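Local coordinates for protein SMG-7 (Caenorhabditis elegans, PDB 3ZHE) that works in nonsense-mediated mRNA decay, pairing with SMG-5 in a heterodimer of two 14-3-3-like domains, and carries an additional alpha-helical domain, at residues 137-141 / 169-173; 188-194 / 361-367; 230-234 / 262-266; 316-320 / 371-375. The contacts are given in a common frame with arbitrary orientation. Residue numbers count along the deposited sequence, not the author numbering.

Contact 1: 137-141 / 169-173; sequences GDLMR and QLGLI
This is a buried helix-helix contact consistent with a tetratricopeptide repeat (TPR), in which the first helix of one hairpin lies beside the first helix of the next. Helix 122-142, partly within a predicted TPR, supplies residues 137-141; helix 164-176 supplies 169-173; and helix 146-159 completes the hairpin between them. The two segments run nearly parallel, with axes at 24° (signed +24°) and 11.5 Å apart at closest approach. The register pairs Asp138 with Gln169 (CA-CA 7.7 Å) and Arg141 with Ile173 (8.1 Å). At that spacing the backbones stay apart and side chains make the contact. Arg141 does most of the bridging: chi1 and chi2 are both t and chi3 is p, so its aliphatic part passes Ile173 (CG to CD1 3.9 Å) before one guanidinium face comes to rest on Leu172 (CZ to CD1 4.1 Å). Gln169 (chi1 m, chi2 m) directs its amide into the same space. Asp138, chi1 m, uses OD2 for its main partner, Arg135, in a salt bridge. Within 137-141, a salt bridge with a weak hydrogen bond joins Arg141 NH1 to Asp138 OD1 at 3.0 Å. Tyr153 OH of helix 146-159 is hydrogen-bonded to Asp138 OD1, Arg141 NH1 and Gln169 NE2. No hydrogen bond links the two segments directly: Gln169 NE2 lies 2.7 Å from Asp138 OD1, but at a poor angle.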
loop_
_atom_site.group_PDB
_atom_site.type_symbol
_atom_site.label_atom_id
_atom_site.label_comp_id
_atom_site.label_asym_id
_atom_site.label_seq_id
_atom_site.Cartn_x
_atom_site.Cartn_y
_atom_site.Cartn_z
ATOM N N GLY B 137 -8.056 2.580 -11.278
ATOM C CA GLY B 137 -7.471 2.813 -12.585
ATOM C C GLY B 137 -8.423 3.573 -13.490
ATOM O O GLY B 137 -8.033 4.546 -14.144
ATOM N N ASP B 138 -9.677 3.124 -13.524
ATOM C CA ASP B 138 -10.717 3.816 -14.284
ATOM C C ASP B 138 -10.842 5.273 -13.850
ATOM O O ASP B 138 -10.918 6.178 -14.685
ATOM C CB ASP B 138 -12.072 3.117 -14.125
ATOM C CG ASP B 138 -12.199 1.879 -14.991
ATOM O OD1 ASP B 138 -11.513 1.810 -16.032
ATOM O OD2 ASP B 138 -12.989 0.978 -14.638
ATOM N N LEU B 139 -10.859 5.486 -12.538
ATOM C CA LEU B 139 -10.989 6.827 -11.982
ATOM C C LEU B 139 -9.824 7.720 -12.385
ATOM O O LEU B 139 -10.017 8.889 -12.718
ATOM C CB LEU B 139 -11.110 6.770 -10.459
ATOM C CG LEU B 139 -12.396 6.145 -9.919
ATOM C CD1 LEU B 139 -12.418 6.194 -8.401
ATOM C CD2 LEU B 139 -13.617 6.844 -10.499
ATOM N N MET B 140 -8.616 7.166 -12.355
ATOM C CA MET B 140 -7.442 7.917 -12.782
ATOM C C MET B 140 -7.504 8.229 -14.273
ATOM O O MET B 140 -7.017 9.268 -14.715
ATOM C CB MET B 140 -6.150 7.166 -12.449
ATOM C CG MET B 140 -5.899 6.991 -10.959
ATOM S SD MET B 140 -6.084 8.521 -10.022
ATOM C CE MET B 140 -4.751 9.506 -10.695
ATOM N N ARG B 141 -8.109 7.330 -15.047
ATOM C CA ARG B 141 -8.238 7.551 -16.484
ATOM C C ARG B 141 -9.227 8.675 -16.775
ATOM O O ARG B 141 -9.008 9.485 -17.677
ATOM C CB ARG B 141 -8.665 6.273 -17.208
ATOM C CG ARG B 141 -8.337 6.290 -18.696
ATOM C CD ARG B 141 -8.887 5.074 -19.424
ATOM N NE ARG B 141 -10.287 5.243 -19.802
ATOM C CZ ARG B 141 -11.304 4.634 -19.201
ATOM N NH1 ARG B 141 -11.078 3.806 -18.192
ATOM N NH2 ARG B 141 -12.545 4.849 -19.614
ATOM N N GLN B 169 -9.182 -2.426 -20.425
ATOM C CA GLN B 169 -8.799 -1.095 -19.960
ATOM C C GLN B 169 -7.355 -0.779 -20.348
ATOM O O GLN B 169 -7.045 0.339 -20.776
ATOM C CB GLN B 169 -8.970 -0.984 -18.443
ATOM C CG GLN B 169 -10.356 -1.351 -17.933
ATOM C CD GLN B 169 -11.452 -0.476 -18.503
ATOM O OE1 GLN B 169 -12.511 -0.965 -18.890
ATOM N NE2 GLN B 169 -11.205 0.829 -18.547
ATOM N N LEU B 170 -6.479 -1.769 -20.191
ATOM C CA LEU B 170 -5.093 -1.656 -20.633
ATOM C C LEU B 170 -5.050 -1.335 -22.125
ATOM O O LEU B 170 -4.236 -0.524 -22.581
ATOM C CB LEU B 170 -4.333 -2.954 -20.342
ATOM C CG LEU B 170 -3.958 -3.231 -18.882
ATOM C CD1 LEU B 170 -3.650 -4.707 -18.667
ATOM C CD2 LEU B 170 -2.769 -2.377 -18.472
ATOM N N GLY B 171 -5.943 -1.972 -22.876
ATOM C CA GLY B 171 -6.085 -1.695 -24.294
ATOM C C GLY B 171 -6.464 -0.251 -24.550
ATOM O O GLY B 171 -5.929 0.389 -25.455
ATOM N N LEU B 172 -7.392 0.260 -23.744
ATOM C CA LEU B 172 -7.820 1.651 -23.851
ATOM C C LEU B 172 -6.646 2.598 -23.617
ATOM O O LEU B 172 -6.452 3.559 -24.366
ATOM C CB LEU B 172 -8.948 1.947 -22.859
ATOM C CG LEU B 172 -10.255 1.171 -23.041
ATOM C CD1 LEU B 172 -11.260 1.534 -21.957
ATOM C CD2 LEU B 172 -10.837 1.435 -24.419
ATOM N N ILE B 173 -5.866 2.319 -22.576
ATOM C CA ILE B 173 -4.678 3.114 -22.272
ATOM C C ILE B 173 -3.689 3.108 -23.436
ATOM O O ILE B 173 -3.154 4.153 -23.813
ATOM C CB ILE B 173 -3.976 2.616 -20.990
ATOM C CG1 ILE B 173 -4.826 2.944 -19.763
ATOM C CG2 ILE B 173 -2.600 3.246 -20.845
ATOM C CD1 ILE B 173 -4.997 4.427 -19.515
#

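Contact 2: 188-194 / 361-367; sequences TRALHAT and AFGYFHC
His192 lays one face of its imidazole over Cys367: CB is 3.5 Å from the ring centroid and 22° off the normal (CH-pi), SG 3.9 Å and 6° off (sulfur-aromatic). A hydrogen bond between His192 NE2 and Ser265 OG of helix 257-270 holds the ring's far end. At His192 helix 180-191 gives way to loop (phi/psi -112/23), and its carbonyl O accepts a near-straight hydrogen bond from His366 N (2.9 Å). Segment 361-367, in the loop between helices 337-348 and 377-389, thus packs on the C-terminal end of helix 180-191. It is irregular: a type II turn spans Ala361 to Tyr364, with Gly363 at phi 100°, where a CB would jam against the carbonyl O of Phe362. CA atoms pair Ala193 with Phe365 (4.8 Å) and Thr194 with Tyr364 (5.3 Å); Thr194 OG1 makes a weak hydrogen bond to Tyr364 O (3.4 Å). Arg189, chi1 to chi3 all m, folds back toward the turn. Its NH2 gives a weak hydrogen bond to Ala361 O (2.7 Å), NH1 bonds to Asp360 O, and Trp167 adds a cation-pi contact. The phenylalanine rings pack nearby, Phe365 CD1 3.4 Å from Arg189 NE and Phe362 CE1 3.6 Å from Arg189 NH1. Phe365 CE1 (chi1 t) also meets His192 CB at 3.5 Å. One buried cation, met by two carbonyls and an indole, thereby ties the loop backbone to a helix end.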
loop_
_atom_site.group_PDB
_atom_site.type_symbol
_atom_site.label_atom_id
_atom_site.label_comp_id
_atom_site.label_asym_id
_atom_site.label_seq_id
_atom_site.Cartn_x
_atom_site.Cartn_y
_atom_site.Cartn_z
ATOM N N THR B 188 -7.425 -8.189 -27.452
ATOM C CA THR B 188 -7.526 -9.616 -27.742
ATOM C C THR B 188 -7.519 -10.437 -26.450
ATOM O O THR B 188 -8.360 -11.328 -26.262
ATOM C CB THR B 188 -6.383 -10.082 -28.667
ATOM O OG1 THR B 188 -6.432 -9.351 -29.898
ATOM C CG2 THR B 188 -6.505 -11.567 -28.965
ATOM N N ARG B 189 -6.573 -10.128 -25.565
ATOM C CA ARG B 189 -6.497 -10.780 -24.257
ATOM C C ARG B 189 -7.801 -10.611 -23.484
ATOM O O ARG B 189 -8.272 -11.539 -22.824
ATOM C CB ARG B 189 -5.334 -10.218 -23.436
ATOM C CG ARG B 189 -3.958 -10.643 -23.919
ATOM C CD ARG B 189 -3.800 -12.157 -23.886
ATOM N NE ARG B 189 -4.018 -12.717 -22.554
ATOM C CZ ARG B 189 -3.049 -12.978 -21.682
ATOM N NH1 ARG B 189 -1.785 -12.726 -21.997
ATOM N NH2 ARG B 189 -3.342 -13.490 -20.494
ATOM N N ALA B 190 -8.377 -9.416 -23.575
ATOM C CA ALA B 190 -9.667 -9.130 -22.963
ATOM C C ALA B 190 -10.756 -9.999 -23.572
ATOM O O ALA B 190 -11.652 -10.470 -22.872
ATOM C CB ALA B 190 -10.013 -7.662 -23.132
ATOM N N LEU B 191 -10.673 -10.207 -24.881
ATOM C CA LEU B 191 -11.677 -10.992 -25.587
ATOM C C LEU B 191 -11.637 -12.455 -25.170
ATOM O O LEU B 191 -12.679 -13.096 -25.029
ATOM C CB LEU B 191 -11.495 -10.867 -27.102
ATOM C CG LEU B 191 -12.454 -11.674 -27.980
ATOM C CD1 LEU B 191 -13.903 -11.306 -27.687
ATOM C CD2 LEU B 191 -12.133 -11.475 -29.455
ATOM N N HIS B 192 -10.434 -12.981 -24.961
ATOM C CA HIS B 192 -10.285 -14.404 -24.673
ATOM C C HIS B 192 -9.812 -14.721 -23.256
ATOM O O HIS B 192 -9.258 -15.793 -23.008
ATOM C CB HIS B 192 -9.344 -15.047 -25.687
ATOM C CG HIS B 192 -9.892 -15.082 -27.078
ATOM N ND1 HIS B 192 -10.841 -15.997 -27.477
ATOM C CD2 HIS B 192 -9.618 -14.324 -28.166
ATOM C CE1 HIS B 192 -11.132 -15.799 -28.750
ATOM N NE2 HIS B 192 -10.404 -14.789 -29.191
ATOM N N ALA B 193 -10.037 -13.796 -22.328
ATOM C CA ALA B 193 -9.651 -14.018 -20.939
ATOM C C ALA B 193 -10.548 -15.064 -20.288
ATOM O O ALA B 193 -11.442 -15.610 -20.931
ATOM C CB ALA B 193 -9.699 -12.721 -20.163
ATOM N N THR B 194 -10.308 -15.341 -19.011
ATOM C CA THR B 194 -11.082 -16.351 -18.298
ATOM C C THR B 194 -12.489 -15.839 -17.993
ATOM O O THR B 194 -13.433 -16.620 -17.882
ATOM C CB THR B 194 -10.379 -16.801 -17.000
ATOM O OG1 THR B 194 -8.997 -17.068 -17.272
ATOM C CG2 THR B 194 -11.032 -18.061 -16.448
ATOM N N ALA B 361 0.915 -14.251 -18.345
ATOM C CA ALA B 361 -0.317 -14.822 -17.808
ATOM C C ALA B 361 -1.191 -15.574 -18.812
ATOM O O ALA B 361 -2.406 -15.390 -18.838
ATOM C CB ALA B 361 -1.131 -13.751 -17.085
ATOM N N PHE B 362 -0.578 -16.422 -19.632
ATOM C CA PHE B 362 -1.350 -17.374 -20.418
ATOM C C PHE B 362 -1.822 -18.450 -19.448
ATOM O O PHE B 362 -1.216 -18.645 -18.394
ATOM C CB PHE B 362 -0.510 -17.983 -21.541
ATOM C CG PHE B 362 0.306 -16.979 -22.306
ATOM C CD1 PHE B 362 -0.304 -15.949 -23.003
ATOM C CD2 PHE B 362 1.686 -17.078 -22.337
ATOM C CE1 PHE B 362 0.450 -15.032 -23.707
ATOM C CE2 PHE B 362 2.443 -16.165 -23.041
ATOM C CZ PHE B 362 1.824 -15.141 -23.728
ATOM N N GLY B 363 -2.898 -19.147 -19.796
ATOM C CA GLY B 363 -3.552 -20.042 -18.858
ATOM C C GLY B 363 -4.765 -19.322 -18.309
ATOM O O GLY B 363 -5.749 -19.938 -17.902
ATOM N N TYR B 364 -4.673 -17.997 -18.290
ATOM C CA TYR B 364 -5.825 -17.135 -18.081
ATOM C C TYR B 364 -6.231 -16.629 -19.459
ATOM O O TYR B 364 -6.988 -15.669 -19.603
ATOM C CB TYR B 364 -5.469 -15.979 -17.149
ATOM C CG TYR B 364 -5.046 -16.427 -15.768
ATOM C CD1 TYR B 364 -5.982 -16.892 -14.856
ATOM C CD2 TYR B 364 -3.713 -16.387 -15.375
ATOM C CE1 TYR B 364 -5.607 -17.305 -13.592
ATOM C CE2 TYR B 364 -3.327 -16.798 -14.110
ATOM C CZ TYR B 364 -4.279 -17.256 -13.224
ATOM O OH TYR B 364 -3.899 -17.665 -11.966
ATOM N N PHE B 365 -5.689 -17.303 -20.469
ATOM C CA PHE B 365 -5.993 -17.049 -21.868
ATOM C C PHE B 365 -6.588 -18.337 -22.422
ATOM O O PHE B 365 -5.957 -19.391 -22.365
ATOM C CB PHE B 365 -4.708 -16.682 -22.612
ATOM C CG PHE B 365 -4.924 -16.248 -24.033
ATOM C CD1 PHE B 365 -5.655 -15.109 -24.316
ATOM C CD2 PHE B 365 -4.375 -16.964 -25.083
ATOM C CE1 PHE B 365 -5.848 -14.698 -25.618
ATOM C CE2 PHE B 365 -4.564 -16.558 -26.390
ATOM C CZ PHE B 365 -5.303 -15.424 -26.657
ATOM N N HIS B 366 -7.809 -18.260 -22.943
ATOM C CA HIS B 366 -8.535 -19.468 -23.321
ATOM C C HIS B 366 -8.868 -19.557 -24.808
ATOM O O HIS B 366 -9.704 -20.364 -25.213
ATOM C CB HIS B 366 -9.801 -19.617 -22.473
ATOM C CG HIS B 366 -9.527 -19.986 -21.048
ATOM N ND1 HIS B 366 -9.731 -21.257 -20.558
ATOM C CD2 HIS B 366 -9.052 -19.254 -20.013
ATOM C CE1 HIS B 366 -9.400 -21.291 -19.279
ATOM N NE2 HIS B 366 -8.984 -20.088 -18.924
ATOM N N CYS B 367 -8.212 -18.733 -25.617
ATOM C CA CYS B 367 -8.345 -18.838 -27.063
ATOM C C CYS B 367 -7.522 -20.002 -27.581
ATOM O O CYS B 367 -6.294 -19.932 -27.584
ATOM C CB CYS B 367 -7.865 -17.560 -27.749
ATOM S SG CYS B 367 -7.710 -17.701 -29.546
#

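Contact 3: 230-234 / 262-266; sequences LGRIH and PLMSV
Segments 230-234 and 262-266 are helical and almost parallel, their axes 10° apart in direction and 10.9 Å apart at closest approach. CA atoms pair Leu230 with Leu263 (7.4 Å) and His234 with Val266 (6.5 Å). The second helix is kinked at Pro262, whose nitrogen has no bond to the preceding turn. Between the backbones the contact is apolar. Leu230, chi1 t and chi2 p, spreads over three partners: its CD1 lies 3.7 Å from Val266 CG2 and 3.8 Å from Leu263 CD1, and its CD2 lies 4.1 Å from Pro262 CB. One turn on, Ile233 (m, t) sets CG2 3.9 Å from Val266 CG1. His234 presents its ring edge, ND1 to Val266 CG2 at 4.3 Å. Helix 277-304 packs on Ile233 and Leu263. Parallel helices separated in sequence by one intervening helix, 243-253, are consistent with stacked helical hairpins, as in the TPR-like alpha-solenoids to whose clan the family belongs.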
loop_
_atom_site.group_PDB
_atom_site.type_symbol
_atom_site.label_atom_id
_atom_site.label_comp_id
_atom_site.label_asym_id
_atom_site.label_seq_id
_atom_site.Cartn_x
_atom_site.Cartn_y
_atom_site.Cartn_z
ATOM N N LEU B 230 -3.306 -7.983 -40.830
ATOM C CA LEU B 230 -4.232 -8.665 -39.934
ATOM C C LEU B 230 -5.647 -8.163 -40.187
ATOM O O LEU B 230 -6.610 -8.937 -40.189
ATOM C CB LEU B 230 -3.848 -8.419 -38.475
ATOM C CG LEU B 230 -4.764 -9.053 -37.427
ATOM C CD1 LEU B 230 -4.650 -10.567 -37.474
ATOM C CD2 LEU B 230 -4.455 -8.526 -36.031
ATOM N N GLY B 231 -5.757 -6.855 -40.407
ATOM C CA GLY B 231 -7.025 -6.231 -40.727
ATOM C C GLY B 231 -7.602 -6.750 -42.029
ATOM O O GLY B 231 -8.807 -6.969 -42.136
ATOM N N ARG B 232 -6.742 -6.949 -43.024
ATOM C CA ARG B 232 -7.186 -7.488 -44.305
ATOM C C ARG B 232 -7.558 -8.963 -44.198
ATOM O O ARG B 232 -8.363 -9.465 -44.982
ATOM C CB ARG B 232 -6.128 -7.285 -45.392
ATOM C CG ARG B 232 -6.005 -5.852 -45.875
ATOM C CD ARG B 232 -5.375 -5.792 -47.256
ATOM N NE ARG B 232 -5.183 -4.418 -47.709
ATOM C CZ ARG B 232 -4.721 -4.084 -48.910
ATOM N NH1 ARG B 232 -4.405 -5.028 -49.787
ATOM N NH2 ARG B 232 -4.579 -2.808 -49.237
ATOM N N ILE B 233 -6.965 -9.656 -43.231
ATOM C CA ILE B 233 -7.328 -11.043 -42.965
ATOM C C ILE B 233 -8.719 -11.105 -42.345
ATOM O O ILE B 233 -9.553 -11.927 -42.734
ATOM C CB ILE B 233 -6.321 -11.729 -42.018
ATOM C CG1 ILE B 233 -4.950 -11.854 -42.682
ATOM C CG2 ILE B 233 -6.817 -13.104 -41.616
ATOM C CD1 ILE B 233 -3.904 -12.485 -41.790
ATOM N N HIS B 234 -8.963 -10.216 -41.386
ATOM C CA HIS B 234 -10.229 -10.182 -40.659
ATOM C C HIS B 234 -11.428 -9.889 -41.560
ATOM O O HIS B 234 -12.471 -10.533 -41.447
ATOM C CB HIS B 234 -10.166 -9.140 -39.541
ATOM C CG HIS B 234 -11.323 -9.200 -38.592
ATOM N ND1 HIS B 234 -11.258 -9.858 -37.383
ATOM C CD2 HIS B 234 -12.574 -8.688 -38.675
ATOM C CE1 HIS B 234 -12.418 -9.745 -36.761
ATOM N NE2 HIS B 234 -13.234 -9.041 -37.524
ATOM N N PRO B 262 -2.953 -12.026 -31.137
ATOM C CA PRO B 262 -4.078 -11.553 -31.952
ATOM C C PRO B 262 -4.319 -12.435 -33.175
ATOM O O PRO B 262 -5.452 -12.530 -33.650
ATOM C CB PRO B 262 -3.626 -10.159 -32.400
ATOM C CG PRO B 262 -2.621 -9.742 -31.391
ATOM C CD PRO B 262 -1.903 -10.997 -31.021
ATOM N N LEU B 263 -3.263 -13.069 -33.677
ATOM C CA LEU B 263 -3.378 -13.931 -34.848
ATOM C C LEU B 263 -4.167 -15.196 -34.518
ATOM O O LEU B 263 -4.948 -15.678 -35.339
ATOM C CB LEU B 263 -1.995 -14.283 -35.402
ATOM C CG LEU B 263 -1.955 -14.803 -36.841
ATOM C CD1 LEU B 263 -2.594 -13.799 -37.789
ATOM C CD2 LEU B 263 -0.526 -15.110 -37.267
ATOM N N MET B 264 -3.962 -15.725 -33.314
ATOM C CA MET B 264 -4.705 -16.895 -32.848
ATOM C C MET B 264 -6.203 -16.624 -32.827
ATOM O O MET B 264 -6.997 -17.432 -33.310
ATOM C CB MET B 264 -4.260 -17.298 -31.441
ATOM C CG MET B 264 -2.853 -17.849 -31.352
ATOM S SD MET B 264 -2.494 -18.564 -29.735
ATOM C CE MET B 264 -3.826 -19.753 -29.580
ATOM N N SER B 265 -6.576 -15.484 -32.255
ATOM C CA SER B 265 -7.976 -15.099 -32.115
ATOM C C SER B 265 -8.667 -14.999 -33.468
ATOM O O SER B 265 -9.742 -15.562 -33.669
ATOM C CB SER B 265 -8.082 -13.763 -31.379
ATOM O OG SER B 265 -9.433 -13.370 -31.215
ATOM N N VAL B 266 -8.041 -14.275 -34.390
ATOM C CA VAL B 266 -8.578 -14.120 -35.736
ATOM C C VAL B 266 -8.648 -15.474 -36.442
ATOM O O VAL B 266 -9.590 -15.749 -37.185
ATOM C CB VAL B 266 -7.739 -13.121 -36.560
ATOM C CG1 VAL B 266 -8.260 -13.021 -37.986
ATOM C CG2 VAL B 266 -7.750 -11.753 -35.892
#

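Contact 4: 316-320 / 371-375; sequences LHILA and IQYPL
Segment 371-375, part of the loop between helices 337-348 and 377-389, packs on helix 313-322 through the side chains of Ile371, Tyr373 and Leu375. The loop is extended and runs against the helix direction: His317 faces Leu375 (CA-CA 8.0 Å) and Ala320 faces Ile371 (8.4 Å). Gln372 and Pro374, the latter after a cis peptide bond, do not touch the helical segment. His317 has chi1 at -94°, between wells, and chi2 at -71°. This pose offers a ring face to Leu375 CD2, which sits 3.7 Å from the centroid and 18° off the normal in a CH-pi contact, while NE2 hydrogen-bonds to Ile356 O. Tyr373 (chi1 m, chi2 -89°) lies beside the imidazole and almost coplanar with it: planes differ by 4°, centroids are 6.0 Å apart, and His317 CE1 meets Tyr373 CE1 rim to rim at 3.6 Å. Leu375, chi1 t and chi2 p, also brings CD2 to 4.2 Å from Ala320 CB. Ile371, m and t, stretches its CD1 to 3.4 Å from Ala320 O and 4.5 Å from Ala320 CB. Leu375 and Ile371 thus both pack against Ala320, as does Leu380 of helix 377-389. The result is an extended linker lying along a helix of the alpha-helical domain, as it leads into helix 377-389.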
loop_
_atom_site.group_PDB
_atom_site.type_symbol
_atom_site.label_atom_id
_atom_site.label_comp_id
_atom_site.label_asym_id
_atom_site.label_seq_id
_atom_site.Cartn_x
_atom_site.Cartn_y
_atom_site.Cartn_z
ATOM N N LEU B 316 10.199 -19.369 -25.318
ATOM C CA LEU B 316 9.645 -20.715 -25.262
ATOM C C LEU B 316 8.121 -20.669 -25.228
ATOM O O LEU B 316 7.454 -21.580 -25.718
ATOM C CB LEU B 316 10.175 -21.484 -24.048
ATOM C CG LEU B 316 11.644 -21.917 -24.075
ATOM C CD1 LEU B 316 11.931 -22.897 -22.947
ATOM C CD2 LEU B 316 12.028 -22.510 -25.426
ATOM N N HIS B 317 7.574 -19.604 -24.650
ATOM C CA HIS B 317 6.126 -19.454 -24.555
ATOM C C HIS B 317 5.486 -19.084 -25.889
ATOM O O HIS B 317 4.362 -19.494 -26.178
ATOM C CB HIS B 317 5.750 -18.440 -23.475
ATOM C CG HIS B 317 5.477 -19.060 -22.141
ATOM N ND1 HIS B 317 4.354 -19.820 -21.893
ATOM C CD2 HIS B 317 6.182 -19.041 -20.985
ATOM C CE1 HIS B 317 4.378 -20.239 -20.640
ATOM N NE2 HIS B 317 5.477 -19.782 -20.068
ATOM N N ILE B 318 6.198 -18.306 -26.697
ATOM C CA ILE B 318 5.727 -17.980 -28.038
ATOM C C ILE B 318 5.680 -19.251 -28.881
ATOM O O ILE B 318 4.769 -19.451 -29.687
ATOM C CB ILE B 318 6.616 -16.914 -28.714
ATOM C CG1 ILE B 318 6.515 -15.586 -27.961
ATOM C CG2 ILE B 318 6.216 -16.723 -30.170
ATOM C CD1 ILE B 318 7.208 -14.434 -28.650
ATOM N N LEU B 319 6.665 -20.119 -28.666
ATOM C CA LEU B 319 6.728 -21.407 -29.344
ATOM C C LEU B 319 5.531 -22.282 -28.992
ATOM O O LEU B 319 4.909 -22.880 -29.871
ATOM C CB LEU B 319 8.021 -22.135 -28.979
ATOM C CG LEU B 319 8.189 -23.534 -29.575
ATOM C CD1 LEU B 319 8.420 -23.452 -31.075
ATOM C CD2 LEU B 319 9.320 -24.283 -28.886
ATOM N N ALA B 320 5.219 -22.357 -27.702
ATOM C CA ALA B 320 4.089 -23.149 -27.230
ATOM C C ALA B 320 2.775 -22.587 -27.760
ATOM O O ALA B 320 1.822 -23.330 -27.995
ATOM C CB ALA B 320 4.076 -23.202 -25.710
ATOM N N ILE B 371 -3.526 -26.579 -23.668
ATOM C CA ILE B 371 -2.203 -26.789 -23.095
ATOM C C ILE B 371 -2.257 -26.525 -21.598
ATOM O O ILE B 371 -2.455 -25.390 -21.168
ATOM C CB ILE B 371 -1.152 -25.859 -23.725
ATOM C CG1 ILE B 371 -0.972 -26.183 -25.207
ATOM C CG2 ILE B 371 0.180 -25.981 -22.992
ATOM C CD1 ILE B 371 0.184 -25.446 -25.856
ATOM N N GLN B 372 -2.083 -27.579 -20.810
ATOM C CA GLN B 372 -2.190 -27.471 -19.360
ATOM C C GLN B 372 -1.082 -26.617 -18.746
ATOM O O GLN B 372 0.105 -26.914 -18.891
ATOM C CB GLN B 372 -2.231 -28.860 -18.720
ATOM C CG GLN B 372 -3.532 -29.608 -18.957
ATOM C CD GLN B 372 -4.720 -28.931 -18.302
ATOM O OE1 GLN B 372 -4.566 -28.118 -17.389
ATOM N NE2 GLN B 372 -5.916 -29.262 -18.770
ATOM N N TYR B 373 -1.488 -25.552 -18.062
ATOM C CA TYR B 373 -0.558 -24.621 -17.431
ATOM C C TYR B 373 -0.366 -24.937 -15.947
ATOM O O TYR B 373 -1.238 -25.545 -15.327
ATOM C CB TYR B 373 -1.042 -23.181 -17.625
ATOM C CG TYR B 373 -0.596 -22.573 -18.933
ATOM C CD1 TYR B 373 0.611 -21.894 -19.027
ATOM C CD2 TYR B 373 -1.376 -22.686 -20.076
ATOM C CE1 TYR B 373 1.028 -21.340 -20.221
ATOM C CE2 TYR B 373 -0.967 -22.134 -21.276
ATOM C CZ TYR B 373 0.235 -21.462 -21.342
ATOM O OH TYR B 373 0.648 -20.911 -22.533
ATOM N N PRO B 374 0.782 -24.534 -15.368
ATOM C CA PRO B 374 1.900 -23.796 -15.972
ATOM C C PRO B 374 2.716 -24.646 -16.943
ATOM O O PRO B 374 2.625 -25.874 -16.922
ATOM C CB PRO B 374 2.752 -23.409 -14.763
ATOM C CG PRO B 374 2.482 -24.474 -13.771
ATOM C CD PRO B 374 1.031 -24.823 -13.944
ATOM N N LEU B 375 3.499 -23.986 -17.790
ATOM C CA LEU B 375 4.258 -24.671 -18.826
ATOM C C LEU B 375 5.339 -25.557 -18.225
ATOM O O LEU B 375 6.311 -25.070 -17.648
ATOM C CB LEU B 375 4.873 -23.660 -19.793
ATOM C CG LEU B 375 5.503 -24.230 -21.064
ATOM C CD1 LEU B 375 4.514 -25.121 -21.801
ATOM C CD2 LEU B 375 5.978 -23.103 -21.966
#

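How the contacts relate
Together the four contacts illustrate how a mostly helical protein with a predicted TPR combines local stacking with long-range closure. Contacts 1 and 3 join helices two apart in sequence, with centres about 24 Å apart and no touch. Contacts 1 and 2 draw on consecutive helices, 164-176 and 180-191; their centres are about 18 Å apart, again without touching. Contact 3 is nested inside the longer loop closed by contact 2, and the two meet: His192 NE2 lies 2.7 Å from Ser265 OG. Contact 4 shares the irregular linker of contact 2, with Phe362 CB 3.3 Å from Tyr373 OH; along the chain their segments alternate. Contacts 1 and 4 stand on opposite sides of the chain's centre, about 29 Å apart between centres.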